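PDB 6YGA: N-alpha-acetyltransferase 35, NatC auxiliary subunit from Saccharomyces cerevisiae, which serves as the auxiliary subunit of the NatC N-terminal acetyltransferase, which acetylates the N-terminal methionine of L-A virus Gag protein. Local coordinates for residues Ser199-Glu202 / Ser203-Leu207; Phe273-Tyr276 / Ile277-His280. All blocks are in the same frame, centred on the assembly; numbering follows the deposited sequence.

Interaction 1: Ser199-Glu202 / Ser203-Leu207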
loop_
_atom_site.group_PDB
_atom_site.type_symbol
_atom_site.label_atom_id
_atom_site.label_comp_id
_atom_site.label_asym_id
_atom_site.label_seq_id
_atom_site.Cartn_x
_atom_site.Cartn_y
_atom_site.Cartn_z
ATOM N N SER B 199 -37.083 1.524 -4.166
ATOM C CA SER B 199 -37.181 0.078 -4.347
ATOM C C SER B 199 -36.906 -0.661 -3.043
ATOM O O SER B 199 -37.599 -1.631 -2.713
ATOM C CB SER B 199 -36.212 -0.381 -5.439
ATOM O OG SER B 199 -36.138 -1.795 -5.498
ATOM N N LEU B 200 -35.902 -0.212 -2.287
ATOM C CA LEU B 200 -35.587 -0.841 -1.009
ATOM C C LEU B 200 -36.667 -0.558 0.029
ATOM O O LEU B 200 -36.969 -1.415 0.868
ATOM C CB LEU B 200 -34.225 -0.355 -0.516
ATOM C CG LEU B 200 -33.019 -0.744 -1.372
ATOM C CD1 LEU B 200 -31.860 0.221 -1.162
ATOM C CD2 LEU B 200 -32.592 -2.167 -1.057
ATOM N N THR B 201 -37.257 0.639 -0.009
ATOM C CA THR B 201 -38.349 0.950 0.908
ATOM C C THR B 201 -39.582 0.108 0.600
ATOM O O THR B 201 -40.243 -0.391 1.518
ATOM C CB THR B 201 -38.679 2.444 0.845
ATOM O OG1 THR B 201 -37.627 3.193 1.465
ATOM C CG2 THR B 201 -39.992 2.746 1.557
ATOM N N GLU B 202 -39.899 -0.072 -0.685
ATOM C CA GLU B 202 -41.052 -0.887 -1.058
ATOM C C GLU B 202 -40.885 -2.330 -0.598
ATOM O O GLU B 202 -41.848 -2.962 -0.148
ATOM C CB GLU B 202 -41.273 -0.829 -2.569
ATOM C CG GLU B 202 -41.755 0.521 -3.077
ATOM C CD GLU B 202 -41.884 0.566 -4.587
ATOM O OE1 GLU B 202 -41.717 -0.491 -5.232
ATOM O OE2 GLU B 202 -42.149 1.660 -5.129
ATOM N N SER B 203 -39.669 -2.875 -0.706
ATOM C CA SER B 203 -39.425 -4.211 -0.176
ATOM C C SER B 203 -39.536 -4.234 1.342
ATOM O O SER B 203 -39.927 -5.255 1.917
ATOM C CB SER B 203 -38.054 -4.720 -0.617
ATOM O OG SER B 203 -38.036 -5.003 -2.004
ATOM N N LEU B 204 -39.204 -3.123 2.007
ATOM C CA LEU B 204 -39.378 -3.058 3.454
ATOM C C LEU B 204 -40.849 -3.148 3.832
ATOM O O LEU B 204 -41.208 -3.844 4.787
ATOM C CB LEU B 204 -38.756 -1.776 4.011
ATOM C CG LEU B 204 -37.475 -1.928 4.838
ATOM C CD1 LEU B 204 -37.121 -0.616 5.521
ATOM C CD2 LEU B 204 -37.609 -3.055 5.855
ATOM N N GLN B 205 -41.717 -2.466 3.078
ATOM C CA GLN B 205 -43.146 -2.494 3.380
ATOM C C GLN B 205 -43.744 -3.877 3.152
ATOM O O GLN B 205 -44.671 -4.275 3.866
ATOM C CB GLN B 205 -43.886 -1.453 2.540
ATOM C CG GLN B 205 -43.224 -0.076 2.471
ATOM C CD GLN B 205 -43.099 0.614 3.820
ATOM O OE1 GLN B 205 -43.655 0.168 4.826
ATOM N NE2 GLN B 205 -42.363 1.719 3.844
ATOM N N ILE B 206 -43.236 -4.618 2.162
ATOM C CA ILE B 206 -43.678 -5.996 1.968
ATOM C C ILE B 206 -43.365 -6.828 3.205
ATOM O O ILE B 206 -44.166 -7.675 3.622
ATOM C CB ILE B 206 -43.037 -6.595 0.700
ATOM C CG1 ILE B 206 -43.551 -5.876 -0.552
ATOM C CG2 ILE B 206 -43.306 -8.097 0.603
ATOM C CD1 ILE B 206 -43.031 -6.458 -1.853
ATOM N N LEU B 207 -42.201 -6.595 3.818
ATOM C CA LEU B 207 -41.838 -7.328 5.026
ATOM C C LEU B 207 -42.699 -6.915 6.214
ATOM O O LEU B 207 -42.978 -7.742 7.091
ATOM C CB LEU B 207 -40.355 -7.123 5.342
ATOM C CG LEU B 207 -39.374 -7.470 4.219
ATOM C CD1 LEU B 207 -37.932 -7.290 4.676
ATOM C CD2 LEU B 207 -39.607 -8.884 3.708
#

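Interaction 2: Phe273-Tyr276 / Ile277-His280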
loop_
_atom_site.group_PDB
_atom_site.type_symbol
_atom_site.label_atom_id
_atom_site.label_comp_id
_atom_site.label_asym_id
_atom_site.label_seq_id
_atom_site.Cartn_x
_atom_site.Cartn_y
_atom_site.Cartn_z
ATOM N N PHE B 273 -23.338 -18.619 -4.594
ATOM C CA PHE B 273 -22.047 -17.945 -4.634
ATOM C C PHE B 273 -21.005 -18.955 -5.087
ATOM O O PHE B 273 -20.841 -20.006 -4.457
ATOM C CB PHE B 273 -21.684 -17.365 -3.265
ATOM C CG PHE B 273 -22.686 -16.378 -2.738
ATOM C CD1 PHE B 273 -23.826 -16.812 -2.079
ATOM C CD2 PHE B 273 -22.487 -15.017 -2.897
ATOM C CE1 PHE B 273 -24.752 -15.907 -1.592
ATOM C CE2 PHE B 273 -23.408 -14.106 -2.411
ATOM C CZ PHE B 273 -24.543 -14.551 -1.758
ATOM N N SER B 274 -20.306 -18.641 -6.174
ATOM C CA SER B 274 -19.351 -19.579 -6.746
ATOM C C SER B 274 -18.334 -18.813 -7.580
ATOM O O SER B 274 -18.449 -17.602 -7.784
ATOM C CB SER B 274 -20.060 -20.644 -7.592
ATOM O OG SER B 274 -20.695 -20.062 -8.717
ATOM N N THR B 275 -17.326 -19.545 -8.054
ATOM C CA THR B 275 -16.359 -19.034 -9.011
ATOM C C THR B 275 -16.827 -19.207 -10.454
ATOM O O THR B 275 -16.006 -19.140 -11.376
ATOM C CB THR B 275 -15.004 -19.717 -8.810
ATOM O OG1 THR B 275 -15.176 -21.139 -8.830
ATOM C CG2 THR B 275 -14.390 -19.308 -7.479
ATOM N N TYR B 276 -18.130 -19.428 -10.658
ATOM C CA TYR B 276 -18.666 -19.666 -11.996
ATOM C C TYR B 276 -18.368 -18.503 -12.934
ATOM O O TYR B 276 -18.046 -18.710 -14.110
ATOM C CB TYR B 276 -20.175 -19.913 -11.903
ATOM C CG TYR B 276 -20.895 -20.087 -13.226
ATOM C CD1 TYR B 276 -21.410 -18.992 -13.910
ATOM C CD2 TYR B 276 -21.084 -21.348 -13.778
ATOM C CE1 TYR B 276 -22.076 -19.146 -15.115
ATOM C CE2 TYR B 276 -21.752 -21.512 -14.981
ATOM C CZ TYR B 276 -22.244 -20.406 -15.645
ATOM O OH TYR B 276 -22.907 -20.563 -16.841
ATOM N N ILE B 277 -18.468 -17.271 -12.430
ATOM C CA ILE B 277 -18.294 -16.108 -13.292
ATOM C C ILE B 277 -16.856 -15.997 -13.781
ATOM O O ILE B 277 -16.605 -15.487 -14.879
ATOM C CB ILE B 277 -18.742 -14.831 -12.558
ATOM C CG1 ILE B 277 -18.805 -13.655 -13.533
ATOM C CG2 ILE B 277 -17.806 -14.517 -11.396
ATOM C CD1 ILE B 277 -19.138 -12.345 -12.869
ATOM N N GLN B 278 -15.890 -16.470 -12.991
ATOM C CA GLN B 278 -14.507 -16.459 -13.453
ATOM C C GLN B 278 -14.302 -17.418 -14.616
ATOM O O GLN B 278 -13.406 -17.212 -15.438
ATOM C CB GLN B 278 -13.557 -16.823 -12.311
ATOM C CG GLN B 278 -13.689 -15.951 -11.075
ATOM C CD GLN B 278 -12.677 -16.307 -9.995
ATOM O OE1 GLN B 278 -11.491 -16.491 -10.273
ATOM N NE2 GLN B 278 -13.145 -16.408 -8.757
ATOM N N LYS B 279 -15.117 -18.465 -14.706
ATOM C CA LYS B 279 -14.864 -19.500 -15.699
ATOM C C LYS B 279 -15.532 -19.196 -17.033
ATOM O O LYS B 279 -14.985 -19.547 -18.085
ATOM C CB LYS B 279 -15.325 -20.858 -15.157
ATOM C CG LYS B 279 -15.235 -22.010 -16.142
ATOM C CD LYS B 279 -15.499 -23.339 -15.446
ATOM C CE LYS B 279 -15.336 -24.508 -16.404
ATOM N NZ LYS B 279 -15.197 -25.811 -15.694
ATOM N N HIS B 280 -16.687 -18.536 -17.019
ATOM C CA HIS B 280 -17.476 -18.344 -18.229
ATOM C C HIS B 280 -17.505 -16.908 -18.729
ATOM O O HIS B 280 -17.520 -16.686 -19.944
ATOM C CB HIS B 280 -18.903 -18.842 -17.991
ATOM C CG HIS B 280 -18.999 -20.326 -17.825
ATOM N ND1 HIS B 280 -18.967 -20.946 -16.593
ATOM C CD2 HIS B 280 -19.113 -21.316 -18.741
ATOM C CE1 HIS B 280 -19.067 -22.253 -16.758
ATOM N NE2 HIS B 280 -19.157 -22.503 -18.051
HETATM O O HOH W 1 -19.689 -17.014 -10.117
#

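Interaction 1: Ser199-Glu202 / Ser203-Leu207
Ser199 to Glu202 offer their carbonyl oxygens, one after another, to the amides of Ser203 to Ile206 four residues on; Ser203 N lies 3.1 Å from Ser199 O with an N-H...O angle of 160°, and the Gln205 N to Thr201 O bond is 3.0 Å long. On one flank Thr201 and Gln205 run side by side in the same direction. With chi1 of Gln205 at -45°, CG sits beside its own backbone N, 3.1 Å from Thr201 O, and the bend at chi2 turns the amide so that NE2 meets Thr201 CG2 at 3.5 Å. Thr201 holds that methyl anti to its own amide nitrogen, and the same torsion sets OG1 back along the helix, where it is hydrogen-bonded to the carbonyl of Ile197. The four backbone bonds give the i to i+4 pattern of an alpha-helix, here the middle and later turns of helix 193-209. Its flank bearing Ser203 and Leu200 packs between helices 142-167 and 215-231: Ser203 OG bonds to Ser150 OG, while Leu200 and Leu204 reach Ile228 and Leu224. Glu202, exposed and extended beyond CG, forms a salt bridge through OE1 with Lys146. Ile206 lays CG1 3.4 Å from Glu202 O, the carbonyl its own amide uses, and touches Ile142 of helix 142-167.

Interaction 2: Phe273-Tyr276 / Ile277-His280
The rings of Tyr276 and His280 form an offset stack, their centroids 4.2 Å apart and their planes inclined by 28°. His280 ND1 lies above one face of the tyrosine toward its rim, 3.3 Å from CE2, while Tyr276 OH stands over the centre of the imidazole. The other imidazole face carries Lys279 CG, and Tyr276 O lies in the ring plane at its edge, where ND1 makes a weak bond of 3.5 Å to it. With chi1 of Tyr276 at 176°, CG is anti to the backbone N and the phenol swings beside its own carbonyl, toward the residue one turn later. Arg118 adds a cation-pi contact to the tyrosine.

That carbonyl is gripped further by two amides: His280 N at 3.2 Å, nearly in line with the C=O bond, and Lys279 N at 3.0 Å from well above the carbonyl plane. Being four residues apart, the two stacked rings span the single turn of the short helix 276-280, whose entry is shaped by an ST turn in which Ser274 OG accepts from Tyr276 N at 3.3 Å. A water bridges Ser274 O to Ile277 N, 2.6 Å from the latter, satisfying an amide at the start of the helix. Thr275 CG2 meets Gln278 NE2 at 3.4 Å, the two side chains crossing obliquely, and Gln278 OE1 accepts from the backbone N of Arg288. Lys279, fully extended, carries NZ to the carbonyl of Ile67, and Gln278 O receives a weak hydrogen bond from Arg51 of the N-alpha-acetyltransferase 38 chain.

Overall arrangement
Interaction 1 comes first along the chain, and helices 215-231, 235-238 and 245-260 separate it from interaction 2. Their centres are 30 Å apart and their nearest atoms about 15 Å, so they do not touch, although both lie off-centre in the same direction. No helix is shared: 199-207 belongs to the long helix 193-209, packed against neighbouring helices of its own chain, whereas 273-280 is a loop leading into the single-turn helix 276-280. The surroundings differ accordingly. No other chain reaches interaction 1, while interaction 2 lies beside N-alpha-acetyltransferase 38, placing it near an interface within the NatC complex.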